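Local coordinates for protein thioredoxin reductase (Streptococcus pyogenes, PDB 5UWY) that probably catalyses the NADPH-dependent reduction of thioredoxin, passing electrons through a bound FAD and a redox-active cysteine pair, as in its family, at residues Gln41-Phe46 with Ser58-Ala63; Asn50-Asp55 with Gln284-Val289. All coordinates share one frame; numbering follows the deposited sequence.

Interactions 1 and 2 lie side by side on the FAD, their centres about 12 Å apart, and their segments alternate along the chain: 41-46, 50-55, 58-63 and, more than 220 residues later, 284-289. The first three follow one another in the loop after strand 30-34 and in the start of helix 59-71; the last opens helix 285-304. Interaction 1 packs the loop on helix 59-71 beside the flavin, and interaction 2 ties the same loop to helix 285-304. L62 and M42 join them, reaching Y51, Y54 and I285. Early and late parts of the chain thus close around one cofactor, and interaction 2 forms part of the subunit interface.

Interaction 1 (Gln41-Phe46 with Ser58-Ala63); sequences QMNNTF and SGPELA. With FAD (flavin-adenine dinucleotide), chain B.
M42, at the end of a short 3-10 segment, and T45, in the turn that follows, pack on the first turn of helix 59-71. The tightly packed part centres on the backbone of G59, which has no side chain between it and the turn. Its N-H gives a hydrogen bond to T45 O (3.3 Å). Its CA makes a CA-H...O contact with M42 O at 3.2 Å. The carbonyl of M42 also accepts T45 N at 2.9 Å, so one oxygen holds the turn together and meets the helix. Deeper in, the chain of M42, modelled as selenomethionine, bends at its last torsion (chi3 107°) and brings CE against the CD2 branch of L62 at 3.4 Å, in a buried apolar patch that L62 extends to Y51 and Y54.

Toward solvent the contact thins. ND2 of N43 lies against P60, 3.6 Å from its CA, as a van der Waals contact, the two side chains crossing obliquely. The F46 side chain points away from the helix and makes a cation-pi contact with R128; the carbonyl O of F46 meets S58 CB. At this N-cap position S58 OG donates to E61 OE2, on the anti lone pair of the carboxylate.

On the cofactor side, T45 sets OG1 over one face of the isoalloxazine, 3.2 Å from FAD C5X, and CG2 over N5 of FAD at 3.6 Å. The chemistry implies that the T45 carbonyl, in occupying the N-H of the first helical residue, for which the helix has no preceding turn to supply a carbonyl, links the residue lying on the flavin directly to helix 59-71.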
loop_
_atom_site.group_PDB
_atom_site.type_symbol
_atom_site.label_atom_id
_atom_site.label_comp_id
_atom_site.label_asym_id
_atom_site.label_seq_id
_atom_site.Cartn_x
_atom_site.Cartn_y
_atom_site.Cartn_z
ATOM N N GLN A 41 -9.679 -10.259 -9.234
ATOM C CA GLN A 41 -8.655 -11.069 -9.887
ATOM C C GLN A 41 -7.944 -12.015 -8.930
ATOM O O GLN A 41 -7.178 -12.871 -9.388
ATOM C CB GLN A 41 -7.607 -10.173 -10.551
ATOM C CG GLN A 41 -8.083 -9.403 -11.764
ATOM C CD GLN A 41 -6.996 -8.502 -12.326
ATOM O OE1 GLN A 41 -7.149 -7.281 -12.378
ATOM N NE2 GLN A 41 -5.889 -9.102 -12.745
HETATM N N MSE A 42 -8.157 -11.878 -7.629
HETATM C CA MSE A 42 -7.470 -12.720 -6.666
HETATM C C MSE A 42 -7.953 -14.156 -6.689
HETATM O O MSE A 42 -7.185 -15.090 -6.453
HETATM C CB MSE A 42 -7.660 -12.178 -5.259
HETATM C CG MSE A 42 -6.631 -11.181 -4.830
HETATM SE SE MSE A 42 -7.255 -10.393 -3.179
HETATM C CE MSE A 42 -6.041 -11.273 -2.015
ATOM N N ASN A 43 -9.248 -14.319 -6.949
ATOM C CA ASN A 43 -9.882 -15.629 -6.913
ATOM C C ASN A 43 -9.341 -16.531 -8.015
ATOM O O ASN A 43 -9.700 -17.709 -8.093
ATOM C CB ASN A 43 -11.400 -15.480 -7.033
ATOM C CG ASN A 43 -12.019 -14.805 -5.825
ATOM O OD1 ASN A 43 -12.725 -13.803 -5.955
ATOM N ND2 ASN A 43 -11.778 -15.363 -4.646
ATOM N N ASN A 44 -8.468 -15.990 -8.864
ATOM C CA ASN A 44 -7.853 -16.736 -9.952
ATOM C C ASN A 44 -6.391 -17.073 -9.685
ATOM O O ASN A 44 -5.732 -17.653 -10.554
ATOM C CB ASN A 44 -7.975 -15.956 -11.265
ATOM C CG ASN A 44 -9.415 -15.677 -11.647
ATOM O OD1 ASN A 44 -10.328 -15.838 -10.833
ATOM N ND2 ASN A 44 -9.630 -15.267 -12.890
ATOM N N THR A 45 -5.868 -16.737 -8.509
ATOM C CA THR A 45 -4.455 -16.916 -8.197
ATOM C C THR A 45 -4.275 -18.093 -7.248
ATOM O O THR A 45 -4.919 -18.154 -6.195
ATOM C CB THR A 45 -3.860 -15.646 -7.585
ATOM O OG1 THR A 45 -4.126 -14.531 -8.445
ATOM C CG2 THR A 45 -2.354 -15.794 -7.414
ATOM N N PHE A 46 -3.391 -19.017 -7.624
ATOM C CA PHE A 46 -3.114 -20.211 -6.835
ATOM C C PHE A 46 -2.495 -19.851 -5.491
ATOM O O PHE A 46 -3.104 -20.073 -4.441
ATOM C CB PHE A 46 -2.186 -21.151 -7.609
ATOM C CG PHE A 46 -2.324 -22.599 -7.229
ATOM C CD1 PHE A 46 -3.504 -23.082 -6.685
ATOM C CD2 PHE A 46 -1.270 -23.480 -7.423
ATOM C CE1 PHE A 46 -3.628 -24.417 -6.339
ATOM C CE2 PHE A 46 -1.389 -24.813 -7.080
ATOM C CZ PHE A 46 -2.570 -25.282 -6.537
ATOM N N SER A 58 -3.570 -18.458 -0.443
ATOM C CA SER A 58 -4.233 -18.516 -1.737
ATOM C C SER A 58 -5.171 -17.327 -1.905
ATOM O O SER A 58 -5.568 -16.672 -0.937
ATOM C CB SER A 58 -5.008 -19.827 -1.901
ATOM O OG SER A 58 -6.363 -19.686 -1.516
ATOM N N GLY A 59 -5.518 -17.053 -3.160
ATOM C CA GLY A 59 -6.386 -15.950 -3.502
ATOM C C GLY A 59 -7.690 -15.919 -2.728
ATOM O O GLY A 59 -8.018 -14.924 -2.074
ATOM N N PRO A 60 -8.473 -17.001 -2.799
ATOM C CA PRO A 60 -9.769 -17.004 -2.098
ATOM C C PRO A 60 -9.675 -16.825 -0.590
ATOM O O PRO A 60 -10.458 -16.049 -0.023
ATOM C CB PRO A 60 -10.353 -18.371 -2.474
ATOM C CG PRO A 60 -9.781 -18.641 -3.823
ATOM C CD PRO A 60 -8.374 -18.110 -3.767
ATOM N N GLU A 61 -8.755 -17.517 0.089
ATOM C CA GLU A 61 -8.720 -17.408 1.545
ATOM C C GLU A 61 -8.212 -16.044 1.997
ATOM O O GLU A 61 -8.612 -15.558 3.062
ATOM C CB GLU A 61 -7.877 -18.528 2.162
ATOM C CG GLU A 61 -6.566 -18.829 1.461
ATOM C CD GLU A 61 -5.887 -20.073 2.016
ATOM O OE1 GLU A 61 -5.754 -20.181 3.255
ATOM O OE2 GLU A 61 -5.492 -20.945 1.215
ATOM N N LEU A 62 -7.345 -15.408 1.207
ATOM C CA LEU A 62 -6.938 -14.046 1.533
ATOM C C LEU A 62 -8.062 -13.058 1.246
ATOM O O LEU A 62 -8.257 -12.095 1.998
ATOM C CB LEU A 62 -5.676 -13.673 0.757
ATOM C CG LEU A 62 -5.097 -12.305 1.122
ATOM C CD1 LEU A 62 -4.907 -12.171 2.621
ATOM C CD2 LEU A 62 -3.792 -12.013 0.383
ATOM N N ALA A 63 -8.811 -13.286 0.165
ATOM C CA ALA A 63 -9.973 -12.454 -0.125
ATOM C C ALA A 63 -10.987 -12.512 1.009
ATOM O O ALA A 63 -11.530 -11.480 1.423
ATOM C CB ALA A 63 -10.610 -12.893 -1.442
HETATM P PA FAD B . -9.574 -6.141 -8.994
HETATM O O1A FAD B . -9.363 -7.022 -7.817
HETATM O O2A FAD B . -9.245 -6.747 -10.362
HETATM O O5B FAD B . -11.043 -5.628 -9.051
HETATM C C5B FAD B . -12.027 -6.281 -9.879
HETATM C C4B FAD B . -13.359 -6.264 -9.181
HETATM O O4B FAD B . -14.211 -5.271 -9.802
HETATM C C3B FAD B . -14.122 -7.591 -9.226
HETATM O O3B FAD B . -14.637 -7.940 -7.944
HETATM C C2B FAD B . -15.229 -7.322 -10.250
HETATM O O2B FAD B . -16.386 -8.103 -9.969
HETATM C C1B FAD B . -15.484 -5.837 -10.002
HETATM N N9A FAD B . -16.152 -5.133 -11.097
HETATM C C8A FAD B . -15.636 -4.797 -12.323
HETATM N N7A FAD B . -16.476 -4.160 -13.106
HETATM C C5A FAD B . -17.624 -4.067 -12.336
HETATM C C6A FAD B . -18.889 -3.498 -12.589
HETATM N N6A FAD B . -19.213 -2.893 -13.733
HETATM N N1A FAD B . -19.816 -3.577 -11.607
HETATM C C2A FAD B . -19.494 -4.180 -10.460
HETATM N N3A FAD B . -18.339 -4.748 -10.112
HETATM C C4A FAD B . -17.442 -4.657 -11.101
HETATM N N1 FAD B . -1.391 -10.087 -6.977
HETATM C C2 FAD B . -0.314 -10.168 -6.141
HETATM O O2 FAD B . -0.129 -9.343 -5.237
HETATM N N3 FAD B . 0.597 -11.199 -6.296
HETATM C C4 FAD B . 0.541 -12.196 -7.247
HETATM O O4 FAD B . 1.414 -13.062 -7.286
HETATM C C4X FAD B . -0.603 -12.099 -8.133
HETATM N N5 FAD B . -0.732 -13.001 -9.066
HETATM C C5X FAD B . -1.822 -12.910 -9.914
HETATM C C6 FAD B . -1.971 -13.869 -10.914
HETATM C C7 FAD B . -3.048 -13.828 -11.792
HETATM C C7M FAD B . -3.174 -14.883 -12.859
HETATM C C8 FAD B . -4.001 -12.802 -11.672
HETATM C C8M FAD B . -5.178 -12.728 -12.607
HETATM C C9 FAD B . -3.855 -11.841 -10.674
HETATM C C9A FAD B . -2.776 -11.887 -9.797
HETATM N N10 FAD B . -2.589 -10.920 -8.785
HETATM C C10 FAD B . -1.516 -11.007 -7.923
HETATM C "C1'" FAD B . -3.573 -9.842 -8.581
HETATM C "C2'" FAD B . -3.149 -8.493 -9.155
HETATM O "O2'" FAD B . -2.344 -7.773 -8.220
HETATM C "C3'" FAD B . -4.399 -7.667 -9.460
HETATM O "O3'" FAD B . -4.012 -6.600 -10.316
HETATM C "C4'" FAD B . -5.138 -7.086 -8.249
HETATM O "O4'" FAD B . -5.870 -8.120 -7.590
HETATM C "C5'" FAD B . -6.082 -5.966 -8.638
HETATM O "O5'" FAD B . -6.755 -5.470 -7.461
HETATM P P FAD B . -7.881 -4.366 -7.566
HETATM O O1P FAD B . -7.234 -3.020 -7.906
HETATM O O2P FAD B . -8.758 -4.315 -6.368
HETATM O O3P FAD B . -8.721 -4.813 -8.839
#

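Interaction 2 (Asn50-Asp55 with Gln284-Val289); sequences NYPGYD and QITTAV. With FAD (flavin-adenine dinucleotide), chain B.
The Y51 ring is approached obliquely by three methyl groups of the 284-289 segment, CG2 of I285, of T286 and of V289, and CD2 of Y54 lies at its edge, in its plane. I285 CG2 comes nearest, 3.5 Å from Y51 CD1. A chi1 of -173° sets CG of Y51 anti to its backbone N. The Y51 OH is hydrogen-bonded to P52 O of the second subunit, and the reverse pair forms too. CD of P52 adds an apolar contact to T286 CG2, also 3.5 Å.

The other flat groups are amides. N50 and Q284 meet with their planes 75° apart, and the bond from N50 ND2 to Q284 OE1 is weak (3.2 Å). The N50 amide is used twice, since OD1 takes the N3-H of FAD at 3.2 Å in a nearly straight bond. Beside it I285 N donates to FAD O2 (3.3 Å, 169°), which places the pyrimidine end of the flavin at the N-terminus of helix 285-304; the helix dipole would be expected to draw electron density toward O2.

Q284 also touches C133 of the C133-C136 disulfide. The loop makes a type II turn, Y51 to Y54, against helix 59-71, while I285, A288 and V289 pack on helix 14-25, and P52 meets T18 of the second subunit's copy of that helix.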
loop_
_atom_site.group_PDB
_atom_site.type_symbol
_atom_site.label_atom_id
_atom_site.label_comp_id
_atom_site.label_asym_id
_atom_site.label_seq_id
_atom_site.Cartn_x
_atom_site.Cartn_y
_atom_site.Cartn_z
ATOM N N ASN A 50 3.854 -12.543 -1.859
ATOM C CA ASN A 50 4.388 -11.190 -1.754
ATOM C C ASN A 50 3.405 -10.229 -1.094
ATOM O O ASN A 50 3.489 -9.016 -1.309
ATOM C CB ASN A 50 4.816 -10.658 -3.125
ATOM C CG ASN A 50 3.694 -10.673 -4.136
ATOM O OD1 ASN A 50 2.574 -11.090 -3.841
ATOM N ND2 ASN A 50 3.990 -10.212 -5.346
ATOM N N TYR A 51 2.470 -10.744 -0.295
ATOM C CA TYR A 51 1.660 -9.892 0.558
ATOM C C TYR A 51 2.217 -9.941 1.970
ATOM O O TYR A 51 2.198 -11.014 2.595
ATOM C CB TYR A 51 0.196 -10.321 0.553
ATOM C CG TYR A 51 -0.685 -9.340 1.296
ATOM C CD1 TYR A 51 -0.848 -8.044 0.831
ATOM C CD2 TYR A 51 -1.338 -9.703 2.467
ATOM C CE1 TYR A 51 -1.639 -7.135 1.503
ATOM C CE2 TYR A 51 -2.138 -8.797 3.149
ATOM C CZ TYR A 51 -2.283 -7.515 2.659
ATOM O OH TYR A 51 -3.074 -6.606 3.324
ATOM N N PRO A 52 2.721 -8.828 2.503
ATOM C CA PRO A 52 3.336 -8.850 3.834
ATOM C C PRO A 52 2.365 -9.334 4.900
ATOM O O PRO A 52 1.155 -9.110 4.824
ATOM C CB PRO A 52 3.735 -7.388 4.061
ATOM C CG PRO A 52 3.843 -6.808 2.697
ATOM C CD PRO A 52 2.783 -7.491 1.893
ATOM N N GLY A 53 2.916 -10.010 5.903
ATOM C CA GLY A 53 2.122 -10.608 6.952
ATOM C C GLY A 53 1.602 -11.995 6.646
ATOM O O GLY A 53 0.914 -12.582 7.490
ATOM N N TYR A 54 1.902 -12.538 5.468
ATOM C CA TYR A 54 1.448 -13.870 5.079
ATOM C C TYR A 54 2.555 -14.528 4.272
ATOM O O TYR A 54 2.860 -14.084 3.160
ATOM C CB TYR A 54 0.148 -13.801 4.276
ATOM C CG TYR A 54 -1.079 -13.681 5.147
ATOM C CD1 TYR A 54 -1.482 -14.733 5.959
ATOM C CD2 TYR A 54 -1.827 -12.512 5.170
ATOM C CE1 TYR A 54 -2.598 -14.628 6.764
ATOM C CE2 TYR A 54 -2.948 -12.398 5.972
ATOM C CZ TYR A 54 -3.327 -13.459 6.767
ATOM O OH TYR A 54 -4.439 -13.354 7.570
ATOM N N ASP A 55 3.161 -15.575 4.836
ATOM C CA ASP A 55 4.213 -16.298 4.132
ATOM C C ASP A 55 3.692 -16.857 2.813
ATOM O O ASP A 55 4.243 -16.583 1.741
ATOM C CB ASP A 55 4.763 -17.415 5.023
ATOM C CG ASP A 55 5.860 -18.217 4.349
ATOM O OD1 ASP A 55 5.549 -19.044 3.464
ATOM O OD2 ASP A 55 7.043 -18.010 4.697
ATOM N N GLN A 284 -0.269 -4.428 -7.743
ATOM C CA GLN A 284 -0.153 -5.510 -6.777
ATOM C C GLN A 284 -1.177 -5.306 -5.672
ATOM O O GLN A 284 -1.770 -4.233 -5.540
ATOM C CB GLN A 284 1.251 -5.581 -6.168
ATOM C CG GLN A 284 2.380 -5.731 -7.161
ATOM C CD GLN A 284 2.360 -7.065 -7.873
ATOM O OE1 GLN A 284 2.447 -8.120 -7.242
ATOM N NE2 GLN A 284 2.253 -7.028 -9.193
ATOM N N ILE A 285 -1.364 -6.347 -4.854
ATOM C CA ILE A 285 -2.268 -6.227 -3.712
ATOM C C ILE A 285 -1.749 -5.168 -2.741
ATOM O O ILE A 285 -2.536 -4.466 -2.096
ATOM C CB ILE A 285 -2.475 -7.598 -3.014
ATOM C CG1 ILE A 285 -3.296 -8.564 -3.870
ATOM C CG2 ILE A 285 -3.202 -7.447 -1.686
ATOM C CD1 ILE A 285 -2.811 -10.005 -3.809
ATOM N N THR A 286 -0.423 -5.008 -2.657
ATOM C CA THR A 286 0.197 -4.064 -1.726
ATOM C C THR A 286 -0.018 -2.618 -2.163
ATOM O O THR A 286 -0.151 -1.700 -1.323
ATOM C CB THR A 286 1.688 -4.365 -1.651
ATOM O OG1 THR A 286 2.208 -4.464 -2.983
ATOM C CG2 THR A 286 1.893 -5.694 -0.983
ATOM N N THR A 287 0.005 -2.398 -3.480
ATOM C CA THR A 287 -0.324 -1.108 -4.064
ATOM C C THR A 287 -1.810 -0.826 -3.963
ATOM O O THR A 287 -2.190 0.272 -3.575
ATOM C CB THR A 287 0.122 -1.058 -5.532
ATOM O OG1 THR A 287 -0.791 -1.813 -6.338
ATOM C CG2 THR A 287 1.496 -1.661 -5.654
ATOM N N ALA A 288 -2.663 -1.810 -4.251
ATOM C CA ALA A 288 -4.105 -1.621 -4.084
ATOM C C ALA A 288 -4.468 -1.351 -2.630
ATOM O O ALA A 288 -5.468 -0.683 -2.349
ATOM C CB ALA A 288 -4.861 -2.854 -4.596
ATOM N N VAL A 289 -3.654 -1.841 -1.699
ATOM C CA VAL A 289 -3.935 -1.655 -0.281
ATOM C C VAL A 289 -3.528 -0.256 0.173
ATOM O O VAL A 289 -4.339 0.462 0.773
ATOM C CB VAL A 289 -3.254 -2.765 0.544
ATOM C CG1 VAL A 289 -2.953 -2.296 1.940
ATOM C CG2 VAL A 289 -4.151 -3.991 0.602
HETATM P PA FAD B . -9.574 -6.141 -8.994
HETATM O O1A FAD B . -9.363 -7.022 -7.817
HETATM O O2A FAD B . -9.245 -6.747 -10.362
HETATM O O5B FAD B . -11.043 -5.628 -9.051
HETATM C C5B FAD B . -12.027 -6.281 -9.879
HETATM C C4B FAD B . -13.359 -6.264 -9.181
HETATM O O4B FAD B . -14.211 -5.271 -9.802
HETATM C C3B FAD B . -14.122 -7.591 -9.226
HETATM O O3B FAD B . -14.637 -7.940 -7.944
HETATM C C2B FAD B . -15.229 -7.322 -10.250
HETATM O O2B FAD B . -16.386 -8.103 -9.969
HETATM C C1B FAD B . -15.484 -5.837 -10.002
HETATM N N9A FAD B . -16.152 -5.133 -11.097
HETATM C C8A FAD B . -15.636 -4.797 -12.323
HETATM N N7A FAD B . -16.476 -4.160 -13.106
HETATM C C5A FAD B . -17.624 -4.067 -12.336
HETATM C C6A FAD B . -18.889 -3.498 -12.589
HETATM N N6A FAD B . -19.213 -2.893 -13.733
HETATM N N1A FAD B . -19.816 -3.577 -11.607
HETATM C C2A FAD B . -19.494 -4.180 -10.460
HETATM N N3A FAD B . -18.339 -4.748 -10.112
HETATM C C4A FAD B . -17.442 -4.657 -11.101
HETATM N N1 FAD B . -1.391 -10.087 -6.977
HETATM C C2 FAD B . -0.314 -10.168 -6.141
HETATM O O2 FAD B . -0.129 -9.343 -5.237
HETATM N N3 FAD B . 0.597 -11.199 -6.296
HETATM C C4 FAD B . 0.541 -12.196 -7.247
HETATM O O4 FAD B . 1.414 -13.062 -7.286
HETATM C C4X FAD B . -0.603 -12.099 -8.133
HETATM N N5 FAD B . -0.732 -13.001 -9.066
HETATM C C5X FAD B . -1.822 -12.910 -9.914
HETATM C C6 FAD B . -1.971 -13.869 -10.914
HETATM C C7 FAD B . -3.048 -13.828 -11.792
HETATM C C7M FAD B . -3.174 -14.883 -12.859
HETATM C C8 FAD B . -4.001 -12.802 -11.672
HETATM C C8M FAD B . -5.178 -12.728 -12.607
HETATM C C9 FAD B . -3.855 -11.841 -10.674
HETATM C C9A FAD B . -2.776 -11.887 -9.797
HETATM N N10 FAD B . -2.589 -10.920 -8.785
HETATM C C10 FAD B . -1.516 -11.007 -7.923
HETATM C "C1'" FAD B . -3.573 -9.842 -8.581
HETATM C "C2'" FAD B . -3.149 -8.493 -9.155
HETATM O "O2'" FAD B . -2.344 -7.773 -8.220
HETATM C "C3'" FAD B . -4.399 -7.667 -9.460
HETATM O "O3'" FAD B . -4.012 -6.600 -10.316
HETATM C "C4'" FAD B . -5.138 -7.086 -8.249
HETATM O "O4'" FAD B . -5.870 -8.120 -7.590
HETATM C "C5'" FAD B . -6.082 -5.966 -8.638
HETATM O "O5'" FAD B . -6.755 -5.470 -7.461
HETATM P P FAD B . -7.881 -4.366 -7.566
HETATM O O1P FAD B . -7.234 -3.020 -7.906
HETATM O O2P FAD B . -8.758 -4.315 -6.368
HETATM O O3P FAD B . -8.721 -4.813 -8.839
#